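Local coordinates for uncharacterized protein (Legionella longbeachae NSW150, PDB 4JZA) that probably dephosphorylates phosphoinositide lipids, with an activity classed as phosphatidylinositol-3-phosphatase, and so may alter lipid metabolism during the interaction of Legionella with its host, at residues L178-K188 with L321-V331. Residues are numbered along the deposited sequence; the frame is centred on the assembly and turned at random.
Sequences LTLIKAKKYPK and LEHVLKGVDDV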
ATOM      1  N   LEU A 178       9.307   3.578 -18.966  1.00 44.93           N
ATOM      2  CA  LEU A 178       9.598   2.249 -18.430  1.00 46.38           C
ATOM      3  C   LEU A 178      10.632   1.511 -19.263  1.00 51.92           C
ATOM      4  O   LEU A 178      11.532   0.815 -18.736  1.00 58.24           O
ATOM      5  CB  LEU A 178       8.325   1.419 -18.287  1.00 46.45           C
ATOM      6  CG  LEU A 178       7.334   1.948 -17.252  1.00 43.59           C
ATOM      7  CD1 LEU A 178       6.029   1.183 -17.348  1.00 44.02           C
ATOM      8  CD2 LEU A 178       7.855   1.863 -15.828  1.00 41.76           C
ATOM      9  N   THR A 179      10.532   1.692 -20.569  1.00 54.79           N
ATOM     10  CA  THR A 179      11.503   1.135 -21.494  1.00 50.66           C
ATOM     11  C   THR A 179      12.909   1.682 -21.234  1.00 47.33           C
ATOM     12  O   THR A 179      13.855   0.909 -21.216  1.00 49.41           O
ATOM     13  CB  THR A 179      11.038   1.432 -22.935  1.00 54.33           C
ATOM     14  OG1 THR A 179       9.786   0.768 -23.165  1.00 51.12           O
ATOM     15  CG2 THR A 179      12.085   0.968 -23.982  1.00 55.16           C
ATOM     16  N   LEU A 180      13.049   2.997 -21.041  1.00 44.55           N
ATOM     17  CA  LEU A 180      14.337   3.565 -20.684  1.00 50.14           C
ATOM     18  C   LEU A 180      14.904   2.968 -19.364  1.00 52.12           C
ATOM     19  O   LEU A 180      16.095   2.646 -19.260  1.00 53.15           O
ATOM     20  CB  LEU A 180      14.224   5.086 -20.522  1.00 54.64           C
ATOM     21  CG  LEU A 180      14.162   5.919 -21.788  1.00 62.27           C
ATOM     22  CD1 LEU A 180      13.850   7.380 -21.454  1.00 67.24           C
ATOM     23  CD2 LEU A 180      15.474   5.826 -22.556  1.00 62.78           C
ATOM     24  N   ILE A 181      14.053   2.870 -18.342  1.00 51.42           N
ATOM     25  CA  ILE A 181      14.460   2.312 -17.064  1.00 49.14           C
ATOM     26  C   ILE A 181      15.117   0.924 -17.265  1.00 47.74           C
ATOM     27  O   ILE A 181      16.201   0.685 -16.759  1.00 47.92           O
ATOM     28  CB  ILE A 181      13.270   2.301 -16.063  1.00 49.96           C
ATOM     29  CG1 ILE A 181      12.899   3.730 -15.656  1.00 50.94           C
ATOM     30  CG2 ILE A 181      13.611   1.538 -14.782  1.00 50.37           C
ATOM     31  CD1 ILE A 181      11.491   3.882 -15.130  1.00 51.79           C
ATOM     32  N   LYS A 182      14.496   0.035 -18.040  1.00 47.78           N
ATOM     33  CA  LYS A 182      15.106  -1.254 -18.303  1.00 47.04           C
ATOM     34  C   LYS A 182      16.369  -1.125 -19.107  1.00 49.07           C
ATOM     35  O   LYS A 182      17.346  -1.836 -18.887  1.00 49.47           O
ATOM     36  CB  LYS A 182      14.230  -2.135 -19.140  1.00 48.72           C
ATOM     37  CG  LYS A 182      12.898  -2.446 -18.550  1.00 52.71           C
ATOM     38  CD  LYS A 182      12.188  -3.474 -19.413  1.00 53.41           C
ATOM     39  CE  LYS A 182      12.796  -4.865 -19.276  1.00 52.68           C
ATOM     40  NZ  LYS A 182      11.918  -5.874 -19.929  1.00 52.31           N
ATOM     41  N   ALA A 183      16.364  -0.243 -20.087  1.00 52.14           N
ATOM     42  CA  ALA A 183      17.528  -0.194 -20.952  1.00 52.16           C
ATOM     43  C   ALA A 183      18.754   0.308 -20.178  1.00 52.05           C
ATOM     44  O   ALA A 183      19.885  -0.063 -20.541  1.00 51.73           O
ATOM     45  CB  ALA A 183      17.255   0.631 -22.189  1.00 49.13           C
ATOM     46  N   LYS A 184      18.533   1.111 -19.122  1.00 49.32           N
ATOM     47  CA  LYS A 184      19.614   1.609 -18.276  1.00 49.29           C
ATOM     48  C   LYS A 184      19.894   0.706 -17.115  1.00 50.56           C
ATOM     49  O   LYS A 184      20.690   1.041 -16.229  1.00 48.11           O
ATOM     50  CB  LYS A 184      19.361   3.068 -17.856  1.00 53.67           C
ATOM     51  CG  LYS A 184      19.241   3.948 -19.089  1.00 55.25           C
ATOM     52  CD  LYS A 184      19.239   5.427 -18.815  1.00 62.42           C
ATOM     53  CE  LYS A 184      18.938   6.175 -20.122  1.00 72.50           C
ATOM     54  NZ  LYS A 184      20.166   6.463 -20.933  1.00 77.05           N
ATOM     55  N   LYS A 185      19.282  -0.474 -17.135  1.00 55.48           N
ATOM     56  CA  LYS A 185      19.484  -1.461 -16.077  1.00 58.95           C
ATOM     57  C   LYS A 185      19.104  -0.943 -14.688  1.00 52.31           C
ATOM     58  O   LYS A 185      19.843  -1.173 -13.745  1.00 47.29           O
ATOM     59  CB  LYS A 185      20.940  -1.926 -16.042  1.00 64.59           C
ATOM     60  CG  LYS A 185      21.589  -1.943 -17.404  1.00 77.41           C
ATOM     61  CD  LYS A 185      21.860  -3.328 -17.922  1.00 85.46           C
ATOM     62  CE  LYS A 185      22.397  -3.217 -19.343  1.00 94.72           C
ATOM     63  NZ  LYS A 185      23.613  -4.045 -19.540  1.00 99.38           N
ATOM     64  N   TYR A 186      17.980  -0.237 -14.560  1.00 47.11           N
ATOM     65  CA  TYR A 186      17.391  -0.022 -13.255  1.00 43.95           C
ATOM     66  C   TYR A 186      18.318   0.721 -12.306  1.00 43.03           C
ATOM     67  O   TYR A 186      18.520   0.275 -11.167  1.00 38.25           O
ATOM     68  CB  TYR A 186      17.019  -1.383 -12.630  1.00 43.14           C
ATOM     69  CG  TYR A 186      16.306  -2.291 -13.599  1.00 45.01           C
ATOM     70  CD1 TYR A 186      14.988  -2.052 -13.945  1.00 46.08           C
ATOM     71  CD2 TYR A 186      16.953  -3.359 -14.211  1.00 43.98           C
ATOM     72  CE1 TYR A 186      14.314  -2.867 -14.842  1.00 44.12           C
ATOM     73  CE2 TYR A 186      16.286  -4.177 -15.122  1.00 44.63           C
ATOM     74  CZ  TYR A 186      14.948  -3.928 -15.428  1.00 44.26           C
ATOM     75  OH  TYR A 186      14.234  -4.687 -16.356  1.00 44.10           O
ATOM     76  N   PRO A 187      18.881   1.861 -12.748  1.00 45.52           N
ATOM     77  CA  PRO A 187      19.692   2.607 -11.791  1.00 46.99           C
ATOM     78  C   PRO A 187      18.840   3.070 -10.603  1.00 47.48           C
ATOM     79  O   PRO A 187      17.654   3.345 -10.748  1.00 46.95           O
ATOM     80  CB  PRO A 187      20.187   3.792 -12.596  1.00 46.76           C
ATOM     81  CG  PRO A 187      19.109   4.039 -13.561  1.00 48.36           C
ATOM     82  CD  PRO A 187      18.566   2.678 -13.928  1.00 48.80           C
ATOM     83  N   LYS A 188      19.461   3.097  -9.440  1.00 46.12           N
ATOM     84  CA  LYS A 188      18.810   3.458  -8.213  1.00 48.37           C
ATOM     85  C   LYS A 188      19.150   4.856  -7.814  1.00 49.87           C
ATOM     86  O   LYS A 188      20.153   5.418  -8.228  1.00 50.17           O
ATOM     87  CB  LYS A 188      19.288   2.543  -7.117  1.00 50.34           C
ATOM     88  CG  LYS A 188      19.080   1.067  -7.413  1.00 51.34           C
ATOM     89  CD  LYS A 188      17.633   0.783  -7.798  1.00 51.13           C
ATOM     90  CE  LYS A 188      17.406  -0.710  -7.870  1.00 52.61           C
ATOM     91  NZ  LYS A 188      18.139  -1.308  -9.021  1.00 53.05           N
ATOM     92  N   LEU A 321       9.936  -2.316  -8.647  1.00 39.64           N
ATOM     93  CA  LEU A 321       9.574  -2.000 -10.031  1.00 43.71           C
ATOM     94  C   LEU A 321      10.404  -2.842 -10.986  1.00 44.66           C
ATOM     95  O   LEU A 321       9.867  -3.470 -11.903  1.00 40.81           O
ATOM     96  CB  LEU A 321       9.764  -0.502 -10.334  1.00 43.68           C
ATOM     97  CG  LEU A 321       9.357   0.025 -11.708  1.00 44.22           C
ATOM     98  CD1 LEU A 321       7.924  -0.321 -12.003  1.00 43.06           C
ATOM     99  CD2 LEU A 321       9.541   1.551 -11.726  1.00 46.41           C
ATOM    100  N   GLU A 322      11.716  -2.821 -10.735  1.00 47.41           N
ATOM    101  CA  GLU A 322      12.676  -3.591 -11.488  1.00 48.85           C
ATOM    102  C   GLU A 322      12.235  -5.051 -11.596  1.00 47.91           C
ATOM    103  O   GLU A 322      12.272  -5.633 -12.663  1.00 50.50           O
ATOM    104  CB  GLU A 322      14.066  -3.497 -10.847  1.00 52.77           C
ATOM    105  CG  GLU A 322      15.090  -4.541 -11.316  1.00 52.65           C
ATOM    106  CD  GLU A 322      16.431  -4.453 -10.589  1.00 51.79           C
ATOM    107  OE1 GLU A 322      17.298  -5.320 -10.798  1.00 49.23           O
ATOM    108  OE2 GLU A 322      16.638  -3.514  -9.796  1.00 51.18           O
ATOM    109  N   HIS A 323      11.788  -5.640 -10.513  1.00 44.13           N
ATOM    110  CA  HIS A 323      11.528  -7.059 -10.543  1.00 42.80           C
ATOM    111  C   HIS A 323      10.329  -7.430 -11.410  1.00 43.54           C
ATOM    112  O   HIS A 323      10.298  -8.502 -11.996  1.00 43.98           O
ATOM    113  CB  HIS A 323      11.294  -7.557  -9.143  1.00 41.46           C
ATOM    114  CG  HIS A 323      11.160  -9.042  -9.056  1.00 43.83           C
ATOM    115  ND1 HIS A 323      12.237  -9.898  -9.182  1.00 45.38           N
ATOM    116  CD2 HIS A 323      10.079  -9.830  -8.826  1.00 43.00           C
ATOM    117  CE1 HIS A 323      11.827 -11.148  -9.034  1.00 44.36           C
ATOM    118  NE2 HIS A 323      10.524 -11.133  -8.803  1.00 44.87           N
ATOM    119  N   VAL A 324       9.339  -6.551 -11.462  1.00 42.53           N
ATOM    120  CA  VAL A 324       8.162  -6.738 -12.310  1.00 40.45           C
ATOM    121  C   VAL A 324       8.497  -6.474 -13.751  1.00 43.38           C
ATOM    122  O   VAL A 324       8.026  -7.230 -14.589  1.00 46.87           O
ATOM    123  CB  VAL A 324       7.013  -5.792 -11.929  1.00 40.37           C
ATOM    124  CG1 VAL A 324       5.901  -5.847 -12.934  1.00 43.42           C
ATOM    125  CG2 VAL A 324       6.431  -6.182 -10.595  1.00 41.29           C
ATOM    126  N   LEU A 325       9.284  -5.411 -14.034  1.00 44.54           N
ATOM    127  CA  LEU A 325       9.669  -5.033 -15.407  1.00 43.80           C
ATOM    128  C   LEU A 325      10.517  -6.110 -16.018  1.00 47.00           C
ATOM    129  O   LEU A 325      10.464  -6.403 -17.210  1.00 52.87           O
ATOM    130  CB  LEU A 325      10.431  -3.713 -15.448  1.00 42.21           C
ATOM    131  CG  LEU A 325       9.587  -2.449 -15.330  1.00 44.93           C
ATOM    132  CD1 LEU A 325      10.447  -1.199 -15.245  1.00 48.43           C
ATOM    133  CD2 LEU A 325       8.698  -2.289 -16.515  1.00 45.27           C
ATOM    134  N   LYS A 326      11.358  -6.675 -15.187  1.00 51.93           N
ATOM    135  CA  LYS A 326      12.298  -7.701 -15.624  1.00 51.21           C
ATOM    136  C   LYS A 326      11.533  -8.987 -16.091  1.00 50.69           C
ATOM    137  O   LYS A 326      12.065  -9.821 -16.816  1.00 46.14           O
ATOM    138  CB  LYS A 326      13.266  -7.973 -14.479  1.00 50.30           C
ATOM    139  CG  LYS A 326      14.672  -8.342 -14.843  1.00 58.32           C
ATOM    140  CD  LYS A 326      15.496  -8.612 -13.583  1.00 60.26           C
ATOM    141  CE  LYS A 326      16.312  -7.399 -13.191  1.00 65.32           C
ATOM    142  NZ  LYS A 326      17.316  -7.774 -12.154  1.00 67.42           N
ATOM    143  N   GLY A 327      10.275  -9.128 -15.705  1.00 47.94           N
ATOM    144  CA  GLY A 327       9.567 -10.341 -16.038  1.00 47.03           C
ATOM    145  C   GLY A 327       8.638 -10.237 -17.241  1.00 50.26           C
ATOM    146  O   GLY A 327       7.798 -11.092 -17.459  1.00 46.13           O
ATOM    147  N   VAL A 328       8.789  -9.210 -18.069  1.00 54.55           N
ATOM    148  CA  VAL A 328       7.925  -9.102 -19.244  1.00 52.09           C
ATOM    149  C   VAL A 328       8.712  -8.697 -20.467  1.00 50.57           C
ATOM    150  O   VAL A 328       9.726  -8.016 -20.347  1.00 50.07           O
ATOM    151  CB  VAL A 328       6.786  -8.075 -18.986  1.00 51.91           C
ATOM    152  CG1 VAL A 328       5.867  -8.605 -17.911  1.00 48.47           C
ATOM    153  CG2 VAL A 328       7.357  -6.708 -18.582  1.00 51.96           C
ATOM    154  N   ASP A 329       8.236  -9.066 -21.650  1.00 51.77           N
ATOM    155  CA  ASP A 329       8.826  -8.505 -22.855  1.00 54.76           C
ATOM    156  C   ASP A 329       8.238  -7.167 -23.075  1.00 51.38           C
ATOM    157  O   ASP A 329       8.989  -6.246 -23.252  1.00 47.29           O
ATOM    158  CB  ASP A 329       8.595  -9.375 -24.077  1.00 63.74           C
ATOM    159  CG  ASP A 329       9.467 -10.623 -24.063  1.00 72.50           C
ATOM    160  OD1 ASP A 329      10.681 -10.507 -23.737  1.00 70.60           O
ATOM    161  OD2 ASP A 329       8.935 -11.711 -24.395  1.00 74.81           O
ATOM    162  N   ASP A 330       6.901  -7.073 -23.032  1.00 52.30           N
ATOM    163  CA  ASP A 330       6.181  -5.811 -23.209  1.00 53.21           C
ATOM    164  C   ASP A 330       5.975  -5.083 -21.861  1.00 51.48           C
ATOM    165  O   ASP A 330       5.379  -5.611 -20.912  1.00 47.01           O
ATOM    166  CB  ASP A 330       4.845  -6.023 -23.931  1.00 54.36           C
ATOM    167  CG  ASP A 330       4.244  -4.690 -24.457  1.00 61.30           C
ATOM    168  OD1 ASP A 330       4.701  -3.583 -24.033  1.00 63.04           O
ATOM    169  OD2 ASP A 330       3.331  -4.737 -25.314  1.00 58.13           O
ATOM    170  N   VAL A 331       6.494  -3.867 -21.780  1.00 48.65           N
ATOM    171  CA  VAL A 331       6.528  -3.201 -20.507  1.00 47.50           C
ATOM    172  C   VAL A 331       5.108  -2.917 -20.008  1.00 48.77           C
ATOM    173  O   VAL A 331       4.901  -2.713 -18.805  1.00 44.32           O
ATOM    174  CB  VAL A 331       7.341  -1.911 -20.553  1.00 46.22           C
ATOM    175  CG1 VAL A 331       8.791  -2.239 -20.770  1.00 47.37           C
ATOM    176  CG2 VAL A 331       6.845  -0.968 -21.646  1.00 46.57           C
TER
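Glu322, in the last turns of helix 315-325, illustrates how one carboxylate can serve two lysines: it is joined to Lys188 in the loop that follows helix 172-183, and to Lys326, one turn on in its own segment. Lys188 NZ reaches Glu322 OE2 at 2.8 Å, on the syn side but 25° out of the carboxylate plane, and the same ammonium donates to the carbonyl oxygen of Tyr186, in that carbonyl's plane. The other carboxylate oxygen, OE1, takes Lys326 NZ through its anti lone pair, so both oxygens are gripped and their negative charge is probably well compensated. With CG anti to the backbone N (chi1 165°) and the chain extended beyond, Glu322 lies across one face of the Tyr186 ring; its CG makes a CH-pi contact 3.5 Å from the ring centroid, and the carboxylate is nearly parallel to the ring. Leu325 CB meets the ring's edge. Lys182, bent at chi3, donates from NZ to Leu325 O at 3.1 Å, approaching from above the carbonyl plane. Leu178 and Val331 pack CB to CB, while Thr179 OG1 is satisfied by Leu175 O. Ile181 and Leu321 both touch Tyr310. Segments 178-183 and 321-325 cross at 96°, where a Schellman motif with Lys185 as C-prime residue ends helix 172-183.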